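PDB 2OAS: 4-hydroxybutyrate coenzyme A transferase, which probably transfers coenzyme A between acyl-CoA thioesters and carboxylic acids such as acetate and 4-hydroxybutyrate, and can hold CoA covalently. Local coordinates for residues E11-S14 with L15-S18; V33-D36 with A37-K40; L191-G194 with Q195-E199; Q402-I405 with N406-H409. All coordinates share one frame; numbering follows the deposited sequence.

Contact 1 (E11-S14 with L15-S18)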
# COMPACT_ATOMS: atom_id res chain seq x y z
N GLU A 11 1.90 -43.16 8.33
CA GLU A 11 2.05 -43.24 9.77
C GLU A 11 2.27 -41.85 10.37
O GLU A 11 1.76 -41.53 11.45
CB GLU A 11 3.21 -44.16 10.11
CG GLU A 11 3.37 -44.40 11.58
CD GLU A 11 4.49 -45.38 11.88
OE1 GLU A 11 4.87 -45.48 13.06
OE2 GLU A 11 4.97 -46.05 10.93
N ALA A 12 3.01 -41.02 9.66
CA ALA A 12 3.27 -39.67 10.10
C ALA A 12 2.02 -38.82 10.05
O ALA A 12 1.70 -38.10 10.99
CB ALA A 12 4.36 -39.04 9.22
N VAL A 13 1.30 -38.92 8.94
CA VAL A 13 0.09 -38.13 8.77
C VAL A 13 -1.02 -38.55 9.73
O VAL A 13 -1.90 -37.76 10.04
CB VAL A 13 -0.40 -38.24 7.34
CG1 VAL A 13 -1.69 -37.47 7.18
CG2 VAL A 13 0.64 -37.68 6.42
N SER A 14 -0.97 -39.80 10.19
CA SER A 14 -1.99 -40.32 11.09
C SER A 14 -2.31 -39.46 12.31
O SER A 14 -3.45 -39.40 12.74
CB SER A 14 -1.60 -41.72 11.56
OG SER A 14 -1.80 -42.64 10.51
N LEU A 15 -1.29 -38.81 12.87
CA LEU A 15 -1.49 -37.96 14.04
C LEU A 15 -2.54 -36.89 13.75
O LEU A 15 -3.23 -36.45 14.66
CB LEU A 15 -0.17 -37.32 14.47
CG LEU A 15 0.87 -38.22 15.15
CD1 LEU A 15 1.24 -39.38 14.24
CD2 LEU A 15 2.11 -37.40 15.49
N ILE A 16 -2.64 -36.45 12.50
CA ILE A 16 -3.62 -35.43 12.17
C ILE A 16 -5.00 -35.97 12.51
O ILE A 16 -5.34 -37.09 12.13
CB ILE A 16 -3.57 -35.04 10.68
CG1 ILE A 16 -2.19 -34.46 10.35
CG2 ILE A 16 -4.68 -34.03 10.37
CD1 ILE A 16 -2.01 -34.00 8.91
N ARG A 17 -5.78 -35.17 13.24
CA ARG A 17 -7.14 -35.53 13.65
C ARG A 17 -8.16 -34.62 12.98
O ARG A 17 -7.79 -33.59 12.42
CB ARG A 17 -7.27 -35.44 15.18
CG ARG A 17 -6.54 -36.55 15.92
CD ARG A 17 -7.32 -37.85 15.83
NE ARG A 17 -6.49 -39.04 15.63
CZ ARG A 17 -6.97 -40.28 15.58
NH1 ARG A 17 -6.14 -41.33 15.39
NH2 ARG A 17 -8.28 -40.46 15.74
N SER A 18 -9.44 -34.99 13.03
CA SER A 18 -10.49 -34.19 12.39
C SER A 18 -10.69 -32.78 12.94
O SER A 18 -10.43 -32.50 14.10
CB SER A 18 -11.82 -34.93 12.44
OG SER A 18 -11.78 -36.10 11.65
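V13 and I16 meet methyl to methyl, V13 CG1 lying 3.9 Å from I16 CD1, the end of the longer arm of the isoleucine, where helix 9-13 gives way to a loop. The torsions bring the two together: V13 CG1 stands opposite the backbone N across the CA-CB bond (chi1 178°), while I16 carries CG1 beside its own N and then runs straight out to CD1. The I16 chain thereby passes close over the V13 carbonyl, with I16 CG1 3.3 Å from V13 O. That same oxygen accepts the backbone bond from I16 N, at 2.9 Å and 148°. L15 turns back along the chain instead. Its bend at chi2 (58°) brings CD1 against two carbonyl oxygens of the preceding turn, 3.5 Å from A12 O and 3.6 Å from E11 O. S14 directs its hydroxyl to the backbone, where OG is hydrogen-bonded to L10 O, and E11, stretched outward, sends OE2 to Q7 N. V13 also touches H41 of helix 32-41, whose NE2 holds the I16 carbonyl. A12 and I16 reach I147 of strand 145-150 as well. The closure from V13 to I16 is a type I beta turn, here ending an N-terminal helix and redirecting the chain toward strand 21-24 of the parallel sheet in the Rossmann-like N-terminal part of the enzyme.

Contact 2 (V33-D36 with A37-K40); sequences VLLD and ALAK
L34 O draws two backbone donors from the following turn: L38 N, at 3.0 Å and 142°, and A37 N in a weak bond with an angle of 120°. A39 N is shared in a similar way, giving weak bonds to L35 O at 3.0 Å and to D36 O at 3.1 Å. The helix here thus mixes i to i+4 with i to i+3 bonding, and most of its links are bent. Apolar contact is modest. L35 and L38 approach by their CD2 methyls at 4.3 Å, and the methyls of the alanines lie against carbonyl oxygens, A37 CB 3.5 Å from L34 O and A39 CB 3.1 Å from D36 O. The aliphatic part of K40, bent at its second and third torsions, curls back along the helix and sets CD 3.9 Å from D36 O. The charged end of D36 serves partners beyond the segments: OD2 makes a salt bridge with K32 NZ and OD1 is hydrogen-bonded to S60 OG. All eight residues belong to helix 32-41 of the beta-alpha-beta unit between strands 21-24 and 48-52. L35 and L38 face T24 and L22 of the first strand, L34 leans on I147 and H149 of strand 145-150, and A37 packs against A9 and V13 of helix 9-13.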
# COMPACT_ATOMS: atom_id res chain seq x y z
N VAL A 33 5.40 -35.78 -0.45
CA VAL A 33 5.43 -37.12 0.12
C VAL A 33 4.41 -37.26 1.24
O VAL A 33 3.73 -38.28 1.35
CB VAL A 33 6.82 -37.46 0.70
CG1 VAL A 33 6.81 -38.85 1.29
CG2 VAL A 33 7.87 -37.36 -0.36
N LEU A 34 4.31 -36.24 2.07
CA LEU A 34 3.38 -36.25 3.19
C LEU A 34 1.98 -35.88 2.74
O LEU A 34 1.01 -36.47 3.20
CB LEU A 34 3.85 -35.27 4.27
CG LEU A 34 4.42 -35.84 5.58
CD1 LEU A 34 5.25 -37.09 5.32
CD2 LEU A 34 5.27 -34.75 6.28
N LEU A 35 1.87 -34.91 1.85
CA LEU A 35 0.57 -34.48 1.38
C LEU A 35 -0.14 -35.59 0.60
O LEU A 35 -1.36 -35.67 0.62
CB LEU A 35 0.69 -33.19 0.55
CG LEU A 35 1.05 -31.86 1.26
CD1 LEU A 35 1.15 -30.76 0.24
CD2 LEU A 35 0.01 -31.48 2.31
N ASP A 36 0.61 -36.47 -0.06
CA ASP A 36 -0.02 -37.56 -0.80
C ASP A 36 -0.57 -38.56 0.20
O ASP A 36 -1.61 -39.17 -0.03
CB ASP A 36 0.95 -38.26 -1.75
CG ASP A 36 1.21 -37.45 -3.02
OD1 ASP A 36 0.52 -36.43 -3.23
OD2 ASP A 36 2.10 -37.84 -3.81
N ALA A 37 0.11 -38.73 1.33
CA ALA A 37 -0.39 -39.67 2.32
C ALA A 37 -1.65 -39.10 2.98
O ALA A 37 -2.54 -39.84 3.39
CB ALA A 37 0.68 -39.94 3.38
N LEU A 38 -1.72 -37.77 3.05
CA LEU A 38 -2.86 -37.10 3.65
C LEU A 38 -4.04 -37.16 2.68
O LEU A 38 -5.19 -37.02 3.08
CB LEU A 38 -2.51 -35.64 3.95
CG LEU A 38 -3.58 -34.73 4.54
CD1 LEU A 38 -4.03 -35.28 5.89
CD2 LEU A 38 -3.05 -33.33 4.68
N ALA A 39 -3.73 -37.38 1.41
CA ALA A 39 -4.76 -37.47 0.37
C ALA A 39 -5.64 -38.67 0.67
O ALA A 39 -6.79 -38.73 0.23
CB ALA A 39 -4.12 -37.62 -1.01
N LYS A 40 -5.10 -39.62 1.42
CA LYS A 40 -5.85 -40.80 1.78
C LYS A 40 -6.34 -40.76 3.22
O LYS A 40 -7.53 -40.93 3.47
CB LYS A 40 -5.02 -42.06 1.54
CG LYS A 40 -5.11 -42.54 0.09
CD LYS A 40 -3.83 -42.30 -0.67
CE LYS A 40 -2.76 -43.28 -0.21
NZ LYS A 40 -1.56 -43.23 -1.08

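Contact 3 (L191-G194 with Q195-E199); sequences LAIG and QHVAE
I193 and V197 lie side by side and point the same way, one turn apart on the regular alpha helix 188-200, with their CG2 methyls 4.0 Å from each other. I193 CG2 sits opposite its backbone N, whereas V197 CG2, beside its own N, lies against the preceding turn, 3.0 Å from I193 O. This pair faces the protein interior: both residues touch V384 of strand 382-385, and I193 meets I214 and V197 meets V218 on helix 213-220. The I193 side chain is about 9 Å from the bound coenzyme A, too far to touch it. H196 points along a different flank. With chi1 at -67° its imidazole folds back toward A192 and comes obliquely against that residue's carbonyl, CD2 3.2 Å from A192 O, while NE2 makes a weak hydrogen bond to E386 O. Replacing H196 by an alanine would remove the ring, and E386 O would probably lose this donor, leaving the helix less firmly tied to the loop after strand 382-385. Q195, on the exposed side, extends beyond CG and lies back along the helix, where its OE1 is 3.7 Å from A192 CA and its CG is pressed tightly to L191 O at 2.9 Å. G194, without a side chain, still contributes its carbonyl, against which the A198 methyl rests at 3.2 Å. Among the four i to i+4 bonds that join 191-194 to 195-199, that from V197 N to I193 O is almost straight, at 3.0 Å with an angle of 174°.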
# COMPACT_ATOMS: atom_id res chain seq x y z
N LEU A 191 11.68 -11.11 -24.70
CA LEU A 191 12.96 -10.49 -25.04
C LEU A 191 12.81 -8.98 -25.14
O LEU A 191 13.62 -8.23 -24.60
CB LEU A 191 13.47 -11.03 -26.38
CG LEU A 191 14.77 -11.85 -26.37
CD1 LEU A 191 15.90 -11.01 -25.78
CD2 LEU A 191 14.56 -13.14 -25.57
N ALA A 192 11.76 -8.54 -25.83
CA ALA A 192 11.51 -7.13 -26.01
C ALA A 192 11.38 -6.45 -24.66
O ALA A 192 12.06 -5.46 -24.39
CB ALA A 192 10.24 -6.93 -26.83
N ILE A 193 10.52 -6.98 -23.80
CA ILE A 193 10.33 -6.41 -22.47
C ILE A 193 11.64 -6.46 -21.67
O ILE A 193 11.96 -5.53 -20.93
CB ILE A 193 9.27 -7.19 -21.70
CG1 ILE A 193 7.95 -7.13 -22.47
CG2 ILE A 193 9.13 -6.63 -20.30
CD1 ILE A 193 6.91 -8.10 -21.99
N GLY A 194 12.38 -7.55 -21.83
CA GLY A 194 13.63 -7.69 -21.12
C GLY A 194 14.58 -6.57 -21.46
O GLY A 194 15.24 -6.01 -20.59
N GLN A 195 14.63 -6.23 -22.75
CA GLN A 195 15.51 -5.17 -23.22
C GLN A 195 15.12 -3.82 -22.65
O GLN A 195 15.97 -3.06 -22.19
CB GLN A 195 15.48 -5.12 -24.75
CG GLN A 195 15.78 -6.46 -25.42
CD GLN A 195 15.69 -6.39 -26.94
OE1 GLN A 195 14.69 -5.93 -27.50
NE2 GLN A 195 16.75 -6.85 -27.61
N HIS A 196 13.83 -3.51 -22.69
CA HIS A 196 13.37 -2.23 -22.17
C HIS A 196 13.70 -2.07 -20.70
O HIS A 196 14.24 -1.05 -20.29
CB HIS A 196 11.86 -2.08 -22.37
CG HIS A 196 11.45 -1.97 -23.81
ND1 HIS A 196 11.96 -1.02 -24.66
CD2 HIS A 196 10.56 -2.68 -24.54
CE1 HIS A 196 11.41 -1.15 -25.85
NE2 HIS A 196 10.55 -2.15 -25.80
N VAL A 197 13.38 -3.09 -19.90
CA VAL A 197 13.64 -3.02 -18.47
C VAL A 197 15.13 -2.88 -18.20
O VAL A 197 15.56 -2.10 -17.35
CB VAL A 197 13.13 -4.28 -17.74
CG1 VAL A 197 13.29 -4.09 -16.25
CG2 VAL A 197 11.68 -4.55 -18.08
N ALA A 198 15.92 -3.64 -18.95
CA ALA A 198 17.37 -3.62 -18.81
C ALA A 198 17.94 -2.21 -18.88
O ALA A 198 18.91 -1.90 -18.19
CB ALA A 198 18.00 -4.48 -19.88
N GLU A 199 17.35 -1.35 -19.70
CA GLU A 199 17.82 0.03 -19.82
C GLU A 199 17.56 0.87 -18.57
O GLU A 199 18.21 1.90 -18.38
CB GLU A 199 17.22 0.71 -21.05
CG GLU A 199 17.97 0.38 -22.33
CD GLU A 199 17.37 1.08 -23.56
OE1 GLU A 199 16.20 0.81 -23.91
OE2 GLU A 199 18.09 1.91 -24.17

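Contact 4 (Q402-I405 with N406-H409); sequences QALI and NIAH
The side-chain amides of Q402 and N406 slant across one another one turn apart, their planes 26° from parallel. N406 also brings its CG to 3.4 Å from Q402 O, so that its amide lies beside the main chain of the last helical turn. Q402 reaches this neighbour by leaving the backbone on the side opposite its N and then bending at chi2 (59°). If a leucine stood in its place, the N406 amide would probably lose a polar neighbour and be freer to turn. A third flat group, the H409 imidazole, packs edge-to-face with Y387, and its ND1 accepts from D411 N as the N-cap of helix 410-422. The segments thus form a tight link between two successive helices, 397-405 and 410-422, in the C-terminal domain. Unwinding shows in the backbone: N406 N makes two weak bonds, to Q402 O at 3.3 Å and to A403 O at 3.2 Å, while I407 N is joined to L404 O, three residues back, at 3.0 Å and 155°. I407 holds its CG1 between N and the carbonyl carbon, a crowded position, which lays CG1 3.3 Å from L404 O and carries CD1 to 4.2 Å from L404 CD2. L404 and I407 both press on I383 of strand 382-385. The A408 methyl turns back to the helix, with CB 3.7 Å from L404 O. A408 and I405 share L416 of helix 410-422, and R413 NH1 of that helix is hydrogen-bonded to I405 O.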
# COMPACT_ATOMS: atom_id res chain seq x y z
N GLN A 402 -2.13 8.70 -21.53
CA GLN A 402 -1.41 8.90 -22.78
C GLN A 402 -0.21 7.95 -22.86
O GLN A 402 -0.07 7.22 -23.84
CB GLN A 402 -0.95 10.35 -22.90
CG GLN A 402 -0.18 10.65 -24.17
CD GLN A 402 -0.99 10.35 -25.42
OE1 GLN A 402 -1.93 11.07 -25.77
NE2 GLN A 402 -0.63 9.26 -26.11
N ALA A 403 0.64 7.95 -21.83
CA ALA A 403 1.82 7.09 -21.82
C ALA A 403 1.49 5.61 -21.90
O ALA A 403 2.19 4.84 -22.56
CB ALA A 403 2.66 7.36 -20.57
N LEU A 404 0.43 5.20 -21.22
CA LEU A 404 0.03 3.82 -21.23
C LEU A 404 -0.43 3.35 -22.61
O LEU A 404 -0.02 2.29 -23.07
CB LEU A 404 -1.07 3.57 -20.21
CG LEU A 404 -0.59 3.46 -18.77
CD1 LEU A 404 -1.76 3.20 -17.85
CD2 LEU A 404 0.43 2.34 -18.67
N ILE A 405 -1.26 4.14 -23.28
CA ILE A 405 -1.72 3.73 -24.60
C ILE A 405 -0.55 3.67 -25.59
O ILE A 405 -0.66 3.04 -26.64
CB ILE A 405 -2.81 4.66 -25.16
CG1 ILE A 405 -2.24 6.02 -25.46
CG2 ILE A 405 -3.93 4.83 -24.15
CD1 ILE A 405 -3.26 6.94 -26.04
N ASN A 406 0.57 4.31 -25.26
CA ASN A 406 1.72 4.28 -26.16
C ASN A 406 2.51 2.98 -26.08
O ASN A 406 3.31 2.69 -26.97
CB ASN A 406 2.67 5.45 -25.90
CG ASN A 406 2.11 6.77 -26.40
OD1 ASN A 406 1.50 6.84 -27.47
ND2 ASN A 406 2.33 7.84 -25.63
N ILE A 407 2.29 2.20 -25.02
CA ILE A 407 2.99 0.92 -24.90
C ILE A 407 1.99 -0.23 -25.03
O ILE A 407 2.33 -1.40 -24.91
CB ILE A 407 3.77 0.79 -23.55
CG1 ILE A 407 2.79 0.81 -22.37
CG2 ILE A 407 4.82 1.89 -23.43
CD1 ILE A 407 3.47 0.67 -21.02
N ALA A 408 0.73 0.12 -25.25
CA ALA A 408 -0.31 -0.89 -25.42
C ALA A 408 -0.21 -1.41 -26.86
O ALA A 408 0.27 -0.72 -27.74
CB ALA A 408 -1.68 -0.27 -25.18
N HIS A 409 -0.66 -2.64 -27.09
CA HIS A 409 -0.60 -3.19 -28.44
C HIS A 409 -1.38 -2.27 -29.38
O HIS A 409 -2.51 -1.88 -29.08
CB HIS A 409 -1.18 -4.60 -28.47
CG HIS A 409 -0.92 -5.34 -29.75
ND1 HIS A 409 -1.55 -5.03 -30.94
CD2 HIS A 409 -0.10 -6.39 -30.02
CE1 HIS A 409 -1.14 -5.86 -31.88
NE2 HIS A 409 -0.25 -6.69 -31.35

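Contacts 1 and 2 touch, V13 CG1 lying 3.5 Å from L38 CD1, and together cover one region of the N-terminal parallel sheet. Contacts 3 and 4 lie on the opposite side of the chain's centre; their nearest atoms are about 7 Å apart, and both pack on strand 382-385. All four are partly buried, with most of the buried positions taken by aliphatic residues. Contacts 2 and 3 are helix interiors, but 3 has regular i to i+4 bonds where 2 is mostly weakly bonded; contacts 1 and 4 are helix exits, where the firmest crossing bond is i to i+3. Contact 3 lies nearest the coenzyme, while 1 and 2 are remote from it.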